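Local coordinates for uncharacterized ATP-binding protein MJECL15 (Methanocaldococcus jannaschii, PDB 3H92), which is of unknown function but probably binds ATP, the residues given here belonging to a C-terminal domain of the helix-turn-helix class, at residues L37-L42 against I60-E65. Numbering follows the deposited sequence.
Sequences LEALKL and IFLIKE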
loop_
_atom_site.group_PDB
_atom_site.type_symbol
_atom_site.label_atom_id
_atom_site.label_comp_id
_atom_site.label_asym_id
_atom_site.label_seq_id
_atom_site.Cartn_x
_atom_site.Cartn_y
_atom_site.Cartn_z
ATOM N N LEU A 37 1.074 -5.834 5.494
ATOM C CA LEU A 37 -0.384 -6.158 5.452
ATOM C C LEU A 37 -1.134 -5.263 6.369
ATOM O O LEU A 37 -2.193 -4.750 6.002
ATOM C CB LEU A 37 -0.779 -7.584 5.857
ATOM C CG LEU A 37 -0.740 -8.786 4.915
ATOM C CD1 LEU A 37 -1.373 -10.037 5.622
ATOM C CD2 LEU A 37 -1.361 -8.511 3.521
ATOM N N GLU A 38 -0.630 -5.125 7.592
ATOM C CA GLU A 38 -1.365 -4.374 8.609
ATOM C C GLU A 38 -1.463 -2.909 8.201
ATOM O O GLU A 38 -2.554 -2.333 8.257
ATOM C CB GLU A 38 -0.808 -4.563 10.023
ATOM C CG GLU A 38 -1.289 -5.883 10.708
ATOM C CD GLU A 38 -2.807 -6.228 10.431
ATOM O OE1 GLU A 38 -3.686 -5.409 10.815
ATOM O OE2 GLU A 38 -3.112 -7.295 9.792
ATOM N N ALA A 39 -0.369 -2.359 7.675
ATOM C CA ALA A 39 -0.399 -1.032 7.053
ATOM C C ALA A 39 -1.520 -0.912 6.025
ATOM O O ALA A 39 -2.387 -0.099 6.175
ATOM C CB ALA A 39 0.928 -0.700 6.432
ATOM N N LEU A 40 -1.504 -1.731 4.989
ATOM C CA LEU A 40 -2.431 -1.557 3.876
ATOM C C LEU A 40 -3.864 -1.757 4.288
ATOM O O LEU A 40 -4.790 -1.157 3.723
ATOM C CB LEU A 40 -2.066 -2.528 2.734
ATOM C CG LEU A 40 -0.750 -2.139 2.010
ATOM C CD1 LEU A 40 -0.366 -3.119 0.941
ATOM C CD2 LEU A 40 -0.885 -0.793 1.382
ATOM N N LYS A 41 -4.066 -2.576 5.288
ATOM C CA LYS A 41 -5.419 -2.861 5.726
ATOM C C LYS A 41 -6.089 -1.638 6.300
ATOM O O LYS A 41 -7.335 -1.513 6.271
ATOM C CB LYS A 41 -5.433 -3.961 6.796
ATOM C CG LYS A 41 -5.275 -5.341 6.227
ATOM C CD LYS A 41 -5.068 -6.361 7.329
ATOM C CE LYS A 41 -6.344 -6.650 8.095
ATOM N NZ LYS A 41 -6.030 -7.660 9.179
ATOM N N LEU A 42 -5.269 -0.746 6.843
ATOM C CA LEU A 42 -5.825 0.505 7.397
ATOM C C LEU A 42 -6.676 1.245 6.377
ATOM O O LEU A 42 -7.555 2.037 6.717
ATOM C CB LEU A 42 -4.712 1.441 7.846
ATOM C CG LEU A 42 -3.921 0.988 9.052
ATOM C CD1 LEU A 42 -2.914 2.097 9.432
ATOM C CD2 LEU A 42 -4.864 0.598 10.250
ATOM N N ILE A 60 7.688 4.711 3.364
ATOM C CA ILE A 60 8.660 5.032 2.384
ATOM C C ILE A 60 8.651 4.001 1.260
ATOM O O ILE A 60 8.656 4.331 0.079
ATOM C CB ILE A 60 10.026 5.075 3.043
ATOM C CG1 ILE A 60 10.204 6.384 3.781
ATOM C CG2 ILE A 60 11.121 4.985 2.020
ATOM C CD1 ILE A 60 11.593 6.521 4.394
ATOM N N PHE A 61 8.583 2.737 1.642
ATOM C CA PHE A 61 8.574 1.636 0.699
ATOM C C PHE A 61 7.349 1.613 -0.202
ATOM O O PHE A 61 7.413 1.474 -1.415
ATOM C CB PHE A 61 8.675 0.334 1.503
ATOM C CG PHE A 61 8.563 -0.890 0.670
ATOM C CD1 PHE A 61 9.639 -1.320 -0.083
ATOM C CD2 PHE A 61 7.349 -1.585 0.584
ATOM C CE1 PHE A 61 9.540 -2.452 -0.899
ATOM C CE2 PHE A 61 7.230 -2.683 -0.235
ATOM C CZ PHE A 61 8.323 -3.121 -0.979
ATOM N N LEU A 62 6.196 1.746 0.414
ATOM C CA LEU A 62 4.934 1.744 -0.312
ATOM C C LEU A 62 4.742 2.922 -1.213
ATOM O O LEU A 62 4.021 2.849 -2.177
ATOM C CB LEU A 62 3.800 1.689 0.704
ATOM C CG LEU A 62 3.739 0.378 1.486
ATOM C CD1 LEU A 62 2.566 0.452 2.469
ATOM C CD2 LEU A 62 3.586 -0.810 0.520
ATOM N N ILE A 63 5.371 4.029 -0.869
ATOM C CA ILE A 63 5.381 5.204 -1.725
ATOM C C ILE A 63 6.293 4.915 -2.911
ATOM O O ILE A 63 5.907 5.122 -4.071
ATOM C CB ILE A 63 5.917 6.463 -0.932
ATOM C CG1 ILE A 63 4.846 7.040 -0.006
ATOM C CG2 ILE A 63 6.461 7.589 -1.875
ATOM C CD1 ILE A 63 5.360 8.003 0.992
ATOM N N LYS A 64 7.529 4.490 -2.611
ATOM C CA LYS A 64 8.505 4.119 -3.632
ATOM C C LYS A 64 7.899 3.119 -4.634
ATOM O O LYS A 64 8.139 3.198 -5.819
ATOM C CB LYS A 64 9.783 3.571 -2.968
ATOM C CG LYS A 64 10.680 2.620 -3.815
ATOM C CD LYS A 64 11.785 1.781 -2.957
ATOM C CE LYS A 64 11.746 0.190 -3.144
ATOM N NZ LYS A 64 12.970 -0.627 -2.742
ATOM N N GLU A 65 7.078 2.218 -4.155
ATOM C CA GLU A 65 6.525 1.171 -4.971
ATOM C C GLU A 65 5.178 1.516 -5.555
ATOM O O GLU A 65 4.457 0.664 -6.036
ATOM C CB GLU A 65 6.422 -0.066 -4.106
ATOM C CG GLU A 65 7.774 -0.499 -3.622
ATOM C CD GLU A 65 8.632 -1.109 -4.741
ATOM O OE1 GLU A 65 8.134 -1.355 -5.892
ATOM O OE2 GLU A 65 9.836 -1.341 -4.462
#
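A39 turns its CB toward helix 56-64. Its methyl lies 4.4 Å from L62 CD1, a loose apolar contact. L40 follows and gives the closer one. Its CB bond does not aim straight at the other helix, but the end of the side chain swings nearer. CG sits beside the backbone N and anti to the carbonyl carbon (chi1 -71°). With chi2 extended (177°), CD2 is the methyl that meets L62 CD1, at 3.8 Å. L62 has the same kind of first torsion (chi1 -67°), but its CB already points across. One methyl of L62 therefore serves both neighbours, and the two leucine side chains cross at a slant. The backbones stay well apart, with 9.1 Å between L40 CA and L62 CA. Only side-chain methyls bridge the gap, and together they bury 98 Å².

The contact joins helix 33-45 to helix 56-64 close to the centre of the chain. A short strand, 49-50, lies between them in sequence. It pairs antiparallel with strand 76-79, which in turn pairs with 68-71. The family is placed in the helix-turn-helix clan, and helices beside a small antiparallel sheet are consistent with a winged form of it. Helix 8-27 also packs here: L17 touches L40, and L20 touches L62. L62 is also hydrogen-bonded through its backbone to L68, which ties the end of its helix to the start of strand 68-71.

One residue on, K41 belongs to a different face of its helix. Its NZ gives a hydrogen bond to the syn lone pair of E38 OE2 at 3.0 Å, within a salt bridge. Just past the end of helix 56-64, E65 lays its CG over one face of the F61 ring, 3.7 Å above its plane and offset toward the rim.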